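PDB 3R44: fatty acyl CoA synthetase FADD13 (FATTY-ACYL-CoA SYNTHETASE) from Mycobacterium tuberculosis, which belongs to the AMP-binding enzyme family of the ANL clan, pairing a large N-terminal domain with a smaller C-terminal one. Local coordinates for residues R31-V36 / R211-L216; M44-M49 / F231-G236; C83-A88 / N172-Y177; F221-L226 / E319-G324. One frame throughout, in Å; residues are numbered along the deposited sequence.

All four contacts lie in the large N-terminal AMP-binding region. Contacts 1 and 2 are neighbours, their centres about 7 Å apart: strands 33-37 and 42-45 pair directly, with Ala34 N 2.7 Å from Met44 O. Helix 223-235 joins contacts 2 and 4, its last turn in the one and its first in the other, with the two centres about 19 Å apart. Contact 3 packs against both: Ala233 CB is 3.4 Å from Tyr86 OH, and Phe85 CE1 is 3.6 Å from Leu226 CD2. The bound histidine lies about 8 Å from the side chain of Leu173, about 10 Å from that of Ala233 and about 11 Å from that of Cys321.

Contact 1 of 4, residues R31-V36 / R211-L216; sequences RLQAYV and RDRLLL
Arg213 reaches over to Gln33 and holds its amide oxygen with both terminal nitrogens. From CB outward, CG lies anti to the carbonyl carbon (chi1 -52°), and the aliphatic part of the side chain runs on without touching 31-36. The bend comes at chi3, 64°, and it turns the guanidinium so that its end points at Gln33. CZ, carrying both donors, lies 3.3 Å from Gln33 OE1. The bonds are made by NH2, 2.8 Å from Gln33 OE1, and by NH1, 3.0 Å from the same Gln33 OE1. Neither bond is straight, as expected of two N-H groups converging on one acceptor, yet the oxygen lies within a few degrees of the guanidinium plane. The amide and guanidinium planes are only 21° apart, so the two flat groups meet almost coplanar. NH2 also grazes Val36 CG2 at 4.0 Å, and it has a second partner in a salt bridge to Glu257 OE1, which probably balances the arginine's charge.

A second arginine makes the other contact. Leu32 CD1 sits 3.8 Å from Arg211 CZ, above the centre of one face of that guanidinium, an apolar methyl against a flat cation.

The two strands are not sheet neighbours. Strand 238-241 runs between them, parallel to both, and Arg213 touches Thr238 and Ile240 on its way across, while strand 42-45 flanks 33-37 on the outer side.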
loop_
_atom_site.group_PDB
_atom_site.type_symbol
_atom_site.label_atom_id
_atom_site.label_comp_id
_atom_site.label_asym_id
_atom_site.label_seq_id
_atom_site.Cartn_x
_atom_site.Cartn_y
_atom_site.Cartn_z
ATOM N N ARG A 31 -17.367 -14.089 20.937
ATOM C CA ARG A 31 -18.658 -13.657 20.408
ATOM C C ARG A 31 -18.642 -12.241 19.869
ATOM O O ARG A 31 -19.662 -11.712 19.418
ATOM C CB ARG A 31 -19.745 -13.900 21.482
ATOM C CG ARG A 31 -19.773 -15.430 21.927
ATOM C CD ARG A 31 -20.208 -16.183 20.659
ATOM N NE ARG A 31 -20.272 -17.640 20.647
ATOM C CZ ARG A 31 -21.402 -18.356 20.703
ATOM N NH1 ARG A 31 -22.616 -17.774 20.847
ATOM N NH2 ARG A 31 -21.321 -19.684 20.639
ATOM N N LEU A 32 -17.487 -11.618 19.893
ATOM C CA LEU A 32 -17.338 -10.327 19.296
ATOM C C LEU A 32 -17.404 -10.424 17.786
ATOM O O LEU A 32 -16.798 -11.321 17.196
ATOM C CB LEU A 32 -15.990 -9.728 19.706
ATOM C CG LEU A 32 -15.582 -8.432 19.022
ATOM C CD1 LEU A 32 -16.569 -7.256 19.343
ATOM C CD2 LEU A 32 -14.176 -8.086 19.494
ATOM N N GLN A 33 -18.190 -9.562 17.133
ATOM C CA GLN A 33 -18.168 -9.557 15.670
ATOM C C GLN A 33 -16.790 -9.315 15.045
ATOM O O GLN A 33 -16.037 -8.376 15.445
ATOM C CB GLN A 33 -19.172 -8.592 15.089
ATOM C CG GLN A 33 -20.625 -8.887 15.461
ATOM C CD GLN A 33 -21.531 -8.020 14.625
ATOM O OE1 GLN A 33 -21.475 -6.821 14.695
ATOM N NE2 GLN A 33 -22.270 -8.638 13.744
ATOM N N ALA A 34 -16.415 -10.198 14.124
ATOM C CA ALA A 34 -15.101 -10.113 13.455
ATOM C C ALA A 34 -15.166 -9.542 12.049
ATOM O O ALA A 34 -14.273 -8.811 11.609
ATOM C CB ALA A 34 -14.420 -11.518 13.428
ATOM N N TYR A 35 -16.235 -9.890 11.346
ATOM C CA TYR A 35 -16.367 -9.604 9.884
ATOM C C TYR A 35 -17.806 -9.437 9.529
ATOM O O TYR A 35 -18.569 -10.323 9.801
ATOM C CB TYR A 35 -15.711 -10.727 9.078
ATOM C CG TYR A 35 -15.480 -10.381 7.627
ATOM C CD1 TYR A 35 -14.228 -9.946 7.203
ATOM C CD2 TYR A 35 -16.492 -10.485 6.691
ATOM C CE1 TYR A 35 -14.003 -9.593 5.920
ATOM C CE2 TYR A 35 -16.265 -10.135 5.341
ATOM C CZ TYR A 35 -14.996 -9.697 4.994
ATOM O OH TYR A 35 -14.677 -9.373 3.703
ATOM N N VAL A 36 -18.191 -8.260 9.040
ATOM C CA VAL A 36 -19.548 -7.929 8.701
ATOM C C VAL A 36 -19.496 -7.386 7.257
ATOM O O VAL A 36 -18.841 -6.371 7.003
ATOM C CB VAL A 36 -20.151 -6.870 9.642
ATOM C CG1 VAL A 36 -21.572 -6.547 9.196
ATOM C CG2 VAL A 36 -20.121 -7.322 11.096
ATOM N N ARG A 211 -13.314 -3.210 20.507
ATOM C CA ARG A 211 -14.677 -3.181 19.980
ATOM C C ARG A 211 -14.939 -2.065 18.921
ATOM O O ARG A 211 -16.070 -1.932 18.465
ATOM C CB ARG A 211 -15.718 -3.143 21.128
ATOM C CG ARG A 211 -15.599 -4.328 22.082
ATOM C CD ARG A 211 -16.704 -4.510 23.121
ATOM N NE ARG A 211 -17.889 -5.027 22.446
ATOM C CZ ARG A 211 -18.355 -6.274 22.521
ATOM N NH1 ARG A 211 -17.789 -7.187 23.315
ATOM N NH2 ARG A 211 -19.435 -6.600 21.814
ATOM N N ASP A 212 -13.906 -1.308 18.498
ATOM C CA ASP A 212 -14.084 -0.383 17.374
ATOM C C ASP A 212 -14.565 -1.221 16.152
ATOM O O ASP A 212 -14.298 -2.419 16.019
ATOM C CB ASP A 212 -12.785 0.347 16.981
ATOM C CG ASP A 212 -12.526 1.622 17.761
ATOM O OD1 ASP A 212 -13.449 2.177 18.418
ATOM O OD2 ASP A 212 -11.356 2.137 17.720
ATOM N N ARG A 213 -15.296 -0.545 15.276
ATOM C CA ARG A 213 -15.767 -1.090 14.020
ATOM C C ARG A 213 -15.104 -0.334 12.885
ATOM O O ARG A 213 -15.163 0.910 12.821
ATOM C CB ARG A 213 -17.287 -0.990 13.972
ATOM C CG ARG A 213 -17.882 -1.584 15.170
ATOM C CD ARG A 213 -19.375 -1.594 15.255
ATOM N NE ARG A 213 -20.115 -2.378 14.265
ATOM C CZ ARG A 213 -20.451 -3.655 14.405
ATOM N NH1 ARG A 213 -20.016 -4.324 15.445
ATOM N NH2 ARG A 213 -21.226 -4.257 13.498
ATOM N N LEU A 214 -14.455 -1.067 11.986
ATOM C CA LEU A 214 -13.534 -0.463 11.039
ATOM C C LEU A 214 -13.947 -0.815 9.617
ATOM O O LEU A 214 -14.012 -2.001 9.226
ATOM C CB LEU A 214 -12.080 -0.902 11.358
ATOM C CG LEU A 214 -11.009 -0.198 10.510
ATOM C CD1 LEU A 214 -9.651 -0.246 11.217
ATOM C CD2 LEU A 214 -10.893 -0.900 9.152
ATOM N N LEU A 215 -14.206 0.216 8.820
ATOM C CA LEU A 215 -14.595 0.045 7.418
ATOM C C LEU A 215 -13.388 -0.118 6.511
ATOM O O LEU A 215 -12.465 0.745 6.496
ATOM C CB LEU A 215 -15.426 1.231 6.963
ATOM C CG LEU A 215 -15.765 1.217 5.487
ATOM C CD1 LEU A 215 -16.842 0.148 5.224
ATOM C CD2 LEU A 215 -16.206 2.655 5.065
ATOM N N LEU A 216 -13.364 -1.231 5.804
ATOM C CA LEU A 216 -12.339 -1.548 4.803
ATOM C C LEU A 216 -12.980 -1.567 3.421
ATOM O O LEU A 216 -13.674 -2.523 3.062
ATOM C CB LEU A 216 -11.691 -2.910 5.064
ATOM C CG LEU A 216 -10.493 -3.195 4.153
ATOM C CD1 LEU A 216 -9.496 -2.078 4.106
ATOM C CD2 LEU A 216 -9.844 -4.507 4.578
#

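Contact 2 of 4, residues M44-M49 / F231-G236; sequences MTYAQM and FSAMRG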
loop_
_atom_site.group_PDB
_atom_site.type_symbol
_atom_site.label_atom_id
_atom_site.label_comp_id
_atom_site.label_asym_id
_atom_site.label_seq_id
_atom_site.Cartn_x
_atom_site.Cartn_y
_atom_site.Cartn_z
ATOM N N MET A 44 -20.021 -12.426 11.040
ATOM C CA MET A 44 -19.351 -13.544 11.712
ATOM C C MET A 44 -18.632 -13.087 12.941
ATOM O O MET A 44 -18.035 -12.037 12.910
ATOM C CB MET A 44 -18.372 -14.180 10.779
ATOM C CG MET A 44 -19.101 -14.993 9.719
ATOM S SD MET A 44 -17.939 -15.585 8.511
ATOM C CE MET A 44 -16.759 -16.549 9.454
ATOM N N THR A 45 -18.690 -13.897 14.003
ATOM C CA THR A 45 -17.947 -13.631 15.219
ATOM C C THR A 45 -16.503 -14.112 15.100
ATOM O O THR A 45 -16.133 -14.808 14.174
ATOM C CB THR A 45 -18.532 -14.353 16.388
ATOM O OG1 THR A 45 -18.458 -15.746 16.095
ATOM C CG2 THR A 45 -20.031 -13.947 16.646
ATOM N N TYR A 46 -15.676 -13.708 16.050
ATOM C CA TYR A 46 -14.275 -14.185 16.068
ATOM C C TYR A 46 -14.183 -15.707 16.146
ATOM O O TYR A 46 -13.367 -16.330 15.461
ATOM C CB TYR A 46 -13.418 -13.494 17.133
ATOM C CG TYR A 46 -12.827 -12.259 16.566
ATOM C CD1 TYR A 46 -13.365 -11.001 16.854
ATOM C CD2 TYR A 46 -11.762 -12.332 15.699
ATOM C CE1 TYR A 46 -12.836 -9.864 16.292
ATOM C CE2 TYR A 46 -11.237 -11.224 15.111
ATOM C CZ TYR A 46 -11.762 -9.974 15.394
ATOM O OH TYR A 46 -11.159 -8.871 14.768
ATOM N N ALA A 47 -15.030 -16.321 16.960
ATOM C CA ALA A 47 -15.042 -17.805 17.019
ATOM C C ALA A 47 -15.379 -18.404 15.633
ATOM O O ALA A 47 -14.743 -19.380 15.192
ATOM C CB ALA A 47 -16.014 -18.322 18.095
ATOM N N GLN A 48 -16.343 -17.818 14.927
ATOM C CA GLN A 48 -16.666 -18.316 13.561
ATOM C C GLN A 48 -15.550 -18.067 12.561
ATOM O O GLN A 48 -15.254 -18.930 11.715
ATOM C CB GLN A 48 -17.963 -17.739 13.015
ATOM C CG GLN A 48 -19.140 -18.055 13.910
ATOM C CD GLN A 48 -20.396 -17.299 13.519
ATOM O OE1 GLN A 48 -20.412 -16.054 13.389
ATOM N NE2 GLN A 48 -21.473 -18.039 13.365
ATOM N N MET A 49 -14.900 -16.916 12.680
ATOM C CA MET A 49 -13.848 -16.623 11.765
ATOM C C MET A 49 -12.683 -17.625 11.988
ATOM O O MET A 49 -12.078 -18.104 11.016
ATOM C CB MET A 49 -13.344 -15.203 11.960
ATOM C CG MET A 49 -12.377 -14.837 10.858
ATOM S SD MET A 49 -12.387 -13.072 10.610
ATOM C CE MET A 49 -11.028 -12.664 11.652
ATOM N N PHE A 231 -4.319 -6.286 12.373
ATOM C CA PHE A 231 -4.392 -5.490 13.590
ATOM C C PHE A 231 -5.785 -5.418 14.140
ATOM O O PHE A 231 -5.938 -5.280 15.331
ATOM C CB PHE A 231 -3.634 -4.147 13.545
ATOM C CG PHE A 231 -4.392 -2.973 12.948
ATOM C CD1 PHE A 231 -3.826 -2.260 11.874
ATOM C CD2 PHE A 231 -5.607 -2.554 13.461
ATOM C CE1 PHE A 231 -4.489 -1.111 11.331
ATOM C CE2 PHE A 231 -6.261 -1.414 12.965
ATOM C CZ PHE A 231 -5.710 -0.706 11.891
ATOM N N SER A 232 -6.769 -5.659 13.293
ATOM C CA SER A 232 -8.144 -5.778 13.756
ATOM C C SER A 232 -8.292 -6.976 14.701
ATOM O O SER A 232 -8.929 -6.879 15.770
ATOM C CB SER A 232 -9.127 -5.856 12.590
ATOM O OG SER A 232 -9.233 -4.584 11.959
ATOM N N ALA A 233 -7.777 -8.139 14.314
ATOM C CA ALA A 233 -7.800 -9.275 15.226
ATOM C C ALA A 233 -6.962 -9.023 16.480
ATOM O O ALA A 233 -7.327 -9.400 17.607
ATOM C CB ALA A 233 -7.347 -10.555 14.508
ATOM N N MET A 234 -5.807 -8.424 16.299
ATOM C CA MET A 234 -4.936 -8.106 17.418
ATOM C C MET A 234 -5.631 -7.261 18.480
ATOM O O MET A 234 -5.559 -7.569 19.667
ATOM C CB MET A 234 -3.658 -7.387 16.944
ATOM C CG MET A 234 -2.806 -6.995 18.086
ATOM S SD MET A 234 -1.181 -6.512 17.523
ATOM C CE MET A 234 -0.718 -7.890 16.491
ATOM N N ARG A 235 -6.359 -6.246 18.048
ATOM C CA ARG A 235 -6.988 -5.305 18.983
ATOM C C ARG A 235 -8.451 -5.676 19.316
ATOM O O ARG A 235 -9.001 -5.150 20.285
ATOM C CB ARG A 235 -6.858 -3.904 18.404
ATOM C CG ARG A 235 -7.627 -2.704 19.102
ATOM C CD ARG A 235 -7.073 -2.264 20.453
ATOM N NE ARG A 235 -7.487 -3.166 21.499
ATOM C CZ ARG A 235 -7.305 -2.970 22.806
ATOM N NH1 ARG A 235 -7.772 -3.879 23.634
ATOM N NH2 ARG A 235 -6.689 -1.876 23.284
ATOM N N GLY A 236 -9.083 -6.564 18.553
ATOM C CA GLY A 236 -10.485 -6.900 18.784
ATOM C C GLY A 236 -11.429 -5.877 18.176
ATOM O O GLY A 236 -12.357 -5.340 18.812
#
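Tyr46 points its phenol at the last turn of helix 223-235, and almost the whole contact is its outer end against the backbone there. A chi1 of -88° swings the ring out toward that helix. The hydroxyl comes 3.2 Å from Ser232 O, an approach that does not count as a hydrogen bond; the bond of Tyr46 OH goes instead to Val237 O, just beyond the helix. Tyr46 OH is also 3.4 Å from Ala233 CA, so the oxygen ends beside the Ser232 carbonyl and the Ala233 CA. The ring carbon Tyr46 CE2 rests on the Ala233 methyl, with CB at 4.0 Å. Ser232 OG turns back to Thr228 O.

Tyr46 is the first residue of helix 46-62, and the start of that helix is well tied down. Thr45 and Gln48 form a capping box: Gln48 N gives to Thr45 OG1 at 3.2 Å, and Thr45 N gives to Gln48 OE1 at 2.8 Å. Across the way, Gly236 leaves the helical conformation with phi 81°, ending helix 223-235 close to where the phenol arrives.

Around this pair, helix 18-28 packs on Tyr46 through Leu22 and Arg25. Helix 79-91 lies against both partners, touching Met49 with Cys83 and Tyr86 and Ala233 with Tyr86, while strand 42-45 leads into Tyr46 from the edge of the mixed sheet.

Contact 3 of 4, residues C83-A88 / N172-Y177; sequences CLFYGA and NLFIMY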
loop_
_atom_site.group_PDB
_atom_site.type_symbol
_atom_site.label_atom_id
_atom_site.label_comp_id
_atom_site.label_asym_id
_atom_site.label_seq_id
_atom_site.Cartn_x
_atom_site.Cartn_y
_atom_site.Cartn_z
ATOM N N CYS A 83 -9.683 -15.610 5.633
ATOM C CA CYS A 83 -9.577 -16.888 6.324
ATOM C C CYS A 83 -8.599 -17.781 5.580
ATOM O O CYS A 83 -7.974 -18.652 6.178
ATOM C CB CYS A 83 -10.922 -17.532 6.523
ATOM S SG CYS A 83 -11.888 -16.620 7.790
ATOM N N LEU A 84 -8.410 -17.527 4.279
ATOM C CA LEU A 84 -7.355 -18.272 3.516
ATOM C C LEU A 84 -5.981 -17.846 3.965
ATOM O O LEU A 84 -5.047 -18.680 4.094
ATOM C CB LEU A 84 -7.468 -18.097 2.003
ATOM C CG LEU A 84 -8.523 -19.047 1.443
ATOM C CD1 LEU A 84 -9.021 -18.612 0.020
ATOM C CD2 LEU A 84 -8.095 -20.533 1.436
ATOM N N PHE A 85 -5.850 -16.548 4.165
ATOM C CA PHE A 85 -4.642 -15.982 4.682
ATOM C C PHE A 85 -4.314 -16.534 6.101
ATOM O O PHE A 85 -3.177 -16.980 6.361
ATOM C CB PHE A 85 -4.723 -14.450 4.718
ATOM C CG PHE A 85 -3.458 -13.805 5.155
ATOM C CD1 PHE A 85 -2.427 -13.528 4.227
ATOM C CD2 PHE A 85 -3.233 -13.529 6.478
ATOM C CE1 PHE A 85 -1.212 -12.913 4.632
ATOM C CE2 PHE A 85 -1.982 -12.956 6.900
ATOM C CZ PHE A 85 -0.990 -12.641 5.965
ATOM N N TYR A 86 -5.288 -16.464 6.993
ATOM C CA TYR A 86 -5.149 -17.028 8.321
ATOM C C TYR A 86 -4.900 -18.544 8.330
ATOM O O TYR A 86 -4.105 -19.037 9.140
ATOM C CB TYR A 86 -6.344 -16.718 9.183
ATOM C CG TYR A 86 -6.387 -15.299 9.710
ATOM C CD1 TYR A 86 -5.353 -14.809 10.529
ATOM C CD2 TYR A 86 -7.462 -14.464 9.446
ATOM C CE1 TYR A 86 -5.417 -13.486 11.084
ATOM C CE2 TYR A 86 -7.526 -13.191 9.975
ATOM C CZ TYR A 86 -6.489 -12.702 10.771
ATOM O OH TYR A 86 -6.531 -11.463 11.333
ATOM N N GLY A 87 -5.618 -19.271 7.476
ATOM C CA GLY A 87 -5.466 -20.697 7.333
ATOM C C GLY A 87 -4.059 -21.037 6.890
ATOM O O GLY A 87 -3.380 -21.894 7.467
ATOM N N ALA A 88 -3.570 -20.352 5.849
ATOM C CA ALA A 88 -2.168 -20.532 5.429
ATOM C C ALA A 88 -1.168 -20.227 6.562
ATOM O O ALA A 88 -0.200 -21.001 6.747
ATOM C CB ALA A 88 -1.830 -19.652 4.183
ATOM N N ASN A 172 8.483 -17.336 6.823
ATOM C CA ASN A 172 7.762 -16.629 5.791
ATOM C C ASN A 172 6.278 -16.781 5.919
ATOM O O ASN A 172 5.784 -17.882 6.218
ATOM C CB ASN A 172 8.103 -17.080 4.389
ATOM C CG ASN A 172 9.521 -16.884 4.044
ATOM O OD1 ASN A 172 10.202 -16.088 4.683
ATOM N ND2 ASN A 172 9.997 -17.629 3.026
ATOM N N LEU A 173 5.572 -15.698 5.618
ATOM C CA LEU A 173 4.123 -15.640 5.708
ATOM C C LEU A 173 3.460 -15.151 4.412
ATOM O O LEU A 173 2.385 -15.622 4.049
ATOM C CB LEU A 173 3.683 -14.715 6.872
ATOM C CG LEU A 173 2.171 -14.477 7.070
ATOM C CD1 LEU A 173 1.378 -15.803 7.121
ATOM C CD2 LEU A 173 1.827 -13.619 8.285
ATOM N N PHE A 174 3.984 -14.110 3.801
ATOM C CA PHE A 174 3.408 -13.694 2.520
ATOM C C PHE A 174 4.442 -13.121 1.602
ATOM O O PHE A 174 5.504 -12.654 2.088
ATOM C CB PHE A 174 2.135 -12.849 2.667
ATOM C CG PHE A 174 2.340 -11.463 3.178
ATOM C CD1 PHE A 174 2.642 -10.437 2.295
ATOM C CD2 PHE A 174 2.132 -11.153 4.498
ATOM C CE1 PHE A 174 2.847 -9.095 2.743
ATOM C CE2 PHE A 174 2.295 -9.832 4.952
ATOM C CZ PHE A 174 2.635 -8.797 4.072
ATOM N N ILE A 175 4.127 -13.140 0.301
ATOM C CA ILE A 175 4.935 -12.446 -0.687
ATOM C C ILE A 175 4.026 -11.515 -1.449
ATOM O O ILE A 175 3.033 -11.942 -2.016
ATOM C CB ILE A 175 5.618 -13.390 -1.694
ATOM C CG1 ILE A 175 6.446 -14.483 -1.037
ATOM C CG2 ILE A 175 6.548 -12.600 -2.606
ATOM C CD1 ILE A 175 6.706 -15.708 -1.894
ATOM N N MET A 176 4.363 -10.246 -1.427
ATOM C CA MET A 176 3.617 -9.258 -2.134
ATOM C C MET A 176 4.485 -8.597 -3.185
ATOM O O MET A 176 5.618 -8.118 -2.914
ATOM C CB MET A 176 3.005 -8.228 -1.150
ATOM C CG MET A 176 1.906 -8.843 -0.183
ATOM S SD MET A 176 0.517 -7.712 0.118
ATOM C CE MET A 176 1.137 -6.318 -0.718
ATOM N N TYR A 177 3.986 -8.547 -4.407
ATOM C CA TYR A 177 4.813 -8.007 -5.524
ATOM C C TYR A 177 4.760 -6.459 -5.659
ATOM O O TYR A 177 3.707 -5.851 -5.530
ATOM C CB TYR A 177 4.498 -8.776 -6.833
ATOM C CG TYR A 177 5.224 -10.086 -6.801
ATOM C CD1 TYR A 177 4.773 -11.123 -5.977
ATOM C CD2 TYR A 177 6.395 -10.255 -7.494
ATOM C CE1 TYR A 177 5.438 -12.306 -5.891
ATOM C CE2 TYR A 177 7.080 -11.476 -7.442
ATOM C CZ TYR A 177 6.604 -12.487 -6.622
ATOM O OH TYR A 177 7.287 -13.661 -6.538
#
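Phe85 drives the outer end of its ring between Leu173 and Phe174. Between 83-88 and 172-177 no hydrogen bond forms, and the touching atoms are all carbon. The CG of Phe85 swings opposite the backbone nitrogen (chi1 -176°), which carries the ring off the helix and out to the strand.

Of the aliphatic contacts, the Leu173 branch does the work: CD2 lies 3.8 Å from Phe85 CZ, and CG is equally near that atom. The two side chains cross at about a right angle.

The aromatic contact is with Phe174, whose CD2 is 3.8 Å from Phe85 CZ and reaches the edge of the Phe85 ring close to its plane. The planes stand at 56° with centroids 6.0 Å apart, an oblique pair.

Leu173 and Phe174 form a classic beta bulge, both facing His190 of the adjacent strand 186-191. A classic bulge sets two consecutive residues opposite one residue of the neighbouring strand, and so can bring both side chains to the same side of the sheet; here both of them meet one phenylalanine of the helix.

Contact 4 of 4, residues F221-L226 / E319-G324; sequences FHVAAL and ESCGGG
Val223 meets Cys321 and Gly322 where the first turn of helix 223-235 faces a tight loop. On the helix side, His222 is the N-cap, and Leu226 N returns to His222 O at 3.1 Å, which starts the helical bonding. On the loop side, residues 320 to 323 make a type I' turn, closed by Gly323 N to Ser320 O at 2.9 Å. Its two central residues both have positive phi, 55° at Cys321 and 80° at Gly322, the latter well suited to glycine; with no side chain, Gly322 sets its bare backbone against the helix start. A second bond braces the turn: Ser320 OG donates to Gly323 O at 2.6 Å. Ser320 OG also bonds with Leu317 N.

Val223 supplies the side chain, and its two methyls split the work. With chi1 at 76°, CG1 lies between the backbone nitrogen and the carbonyl carbon, and it reaches Gly322 N at 3.7 Å. CG2 lies 3.7 Å from Cys321 CA, with the carbonyl carbon of Cys321 equally near. Cys321 SG is farther off, 4.3 Å from Val223 CG2: its CB points away from the helix, and the side chain touches Phe174, His190, Val195 and Ala198. So the valine straddles the peptide link between Cys321 and Gly322.

No hydrogen bond joins the two segments directly. Of the turn's carbonyls, Gly322 O bonds to Trp202 NE1 and Cys321 O to Thr227 OG1. That hydroxyl also reaches Val223 O, and its one proton can serve the two only in turn or shared. The chemistry therefore pairs methyl-to-backbone contact with hydroxyl-to-carbonyl bonding, without charge.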
loop_
_atom_site.group_PDB
_atom_site.type_symbol
_atom_site.label_atom_id
_atom_site.label_comp_id
_atom_site.label_asym_id
_atom_site.label_seq_id
_atom_site.Cartn_x
_atom_site.Cartn_y
_atom_site.Cartn_z
ATOM N N PHE A 221 -5.508 -7.107 -1.352
ATOM C CA PHE A 221 -4.187 -7.405 -1.837
ATOM C C PHE A 221 -3.207 -6.246 -1.636
ATOM O O PHE A 221 -2.086 -6.361 -2.081
ATOM C CB PHE A 221 -4.183 -7.890 -3.302
ATOM C CG PHE A 221 -4.923 -6.957 -4.278
ATOM C CD1 PHE A 221 -4.373 -5.726 -4.653
ATOM C CD2 PHE A 221 -6.193 -7.307 -4.778
ATOM C CE1 PHE A 221 -5.083 -4.830 -5.487
ATOM C CE2 PHE A 221 -6.890 -6.443 -5.631
ATOM C CZ PHE A 221 -6.328 -5.198 -5.997
ATOM N N HIS A 222 -3.654 -5.109 -1.110
ATOM C CA HIS A 222 -2.782 -3.973 -0.813
ATOM C C HIS A 222 -2.228 -4.278 0.579
ATOM O O HIS A 222 -2.966 -4.707 1.453
ATOM C CB HIS A 222 -3.543 -2.622 -0.715
ATOM C CG HIS A 222 -4.046 -2.092 -2.019
ATOM N ND1 HIS A 222 -3.228 -1.920 -3.117
ATOM C CD2 HIS A 222 -5.277 -1.659 -2.394
ATOM C CE1 HIS A 222 -3.942 -1.451 -4.128
ATOM N NE2 HIS A 222 -5.190 -1.298 -3.723
ATOM N N VAL A 223 -0.942 -4.032 0.780
ATOM C CA VAL A 223 -0.313 -4.359 2.049
ATOM C C VAL A 223 -0.955 -3.686 3.220
ATOM O O VAL A 223 -1.081 -4.306 4.295
ATOM C CB VAL A 223 1.236 -4.153 1.988
ATOM C CG1 VAL A 223 1.603 -2.632 2.050
ATOM C CG2 VAL A 223 1.873 -4.898 3.095
ATOM N N ALA A 224 -1.415 -2.448 3.070
ATOM C CA ALA A 224 -1.984 -1.810 4.206
ATOM C C ALA A 224 -3.334 -2.395 4.572
ATOM O O ALA A 224 -3.699 -2.371 5.747
ATOM C CB ALA A 224 -2.099 -0.302 4.008
ATOM N N ALA A 225 -4.059 -2.953 3.610
ATOM C CA ALA A 225 -5.349 -3.530 3.917
ATOM C C ALA A 225 -5.099 -4.838 4.634
ATOM O O ALA A 225 -5.812 -5.204 5.567
ATOM C CB ALA A 225 -6.196 -3.741 2.640
ATOM N N LEU A 226 -4.061 -5.580 4.231
ATOM C CA LEU A 226 -3.744 -6.795 4.930
ATOM C C LEU A 226 -3.352 -6.551 6.389
ATOM O O LEU A 226 -3.789 -7.238 7.312
ATOM C CB LEU A 226 -2.585 -7.495 4.188
ATOM C CG LEU A 226 -2.262 -8.882 4.602
ATOM C CD1 LEU A 226 -3.601 -9.606 4.868
ATOM C CD2 LEU A 226 -1.352 -9.554 3.469
ATOM N N GLU A 319 7.529 -2.903 1.312
ATOM C CA GLU A 319 8.691 -3.384 2.063
ATOM C C GLU A 319 8.589 -3.138 3.566
ATOM O O GLU A 319 9.279 -3.779 4.339
ATOM C CB GLU A 319 9.955 -2.741 1.515
ATOM C CG GLU A 319 10.345 -3.286 0.139
ATOM C CD GLU A 319 9.845 -2.422 -1.034
ATOM O OE1 GLU A 319 8.732 -1.789 -0.940
ATOM O OE2 GLU A 319 10.531 -2.468 -2.100
ATOM N N SER A 320 7.778 -2.166 3.967
ATOM C CA SER A 320 7.563 -1.870 5.400
ATOM C C SER A 320 6.252 -2.390 5.955
ATOM O O SER A 320 5.824 -2.025 7.046
ATOM C CB SER A 320 7.715 -0.384 5.644
ATOM O OG SER A 320 6.604 0.288 5.146
ATOM N N CYS A 321 5.626 -3.291 5.206
ATOM C CA CYS A 321 4.372 -3.943 5.588
ATOM C C CYS A 321 3.279 -2.983 5.913
ATOM O O CYS A 321 2.476 -3.244 6.825
ATOM C CB CYS A 321 4.556 -4.844 6.807
ATOM S SG CYS A 321 3.526 -6.283 6.830
ATOM N N GLY A 322 3.311 -1.844 5.249
ATOM C CA GLY A 322 2.329 -0.815 5.513
ATOM C C GLY A 322 2.567 0.040 6.739
ATOM O O GLY A 322 1.691 0.804 7.113
ATOM N N GLY A 323 3.696 -0.124 7.426
ATOM C CA GLY A 323 4.053 0.751 8.533
ATOM C C GLY A 323 5.084 1.781 8.116
ATOM O O GLY A 323 5.665 1.734 7.042
ATOM N N GLY A 324 5.375 2.712 8.975
ATOM C CA GLY A 324 6.414 3.664 8.637
ATOM C C GLY A 324 6.198 4.918 9.438
ATOM O O GLY A 324 6.655 4.974 10.591
#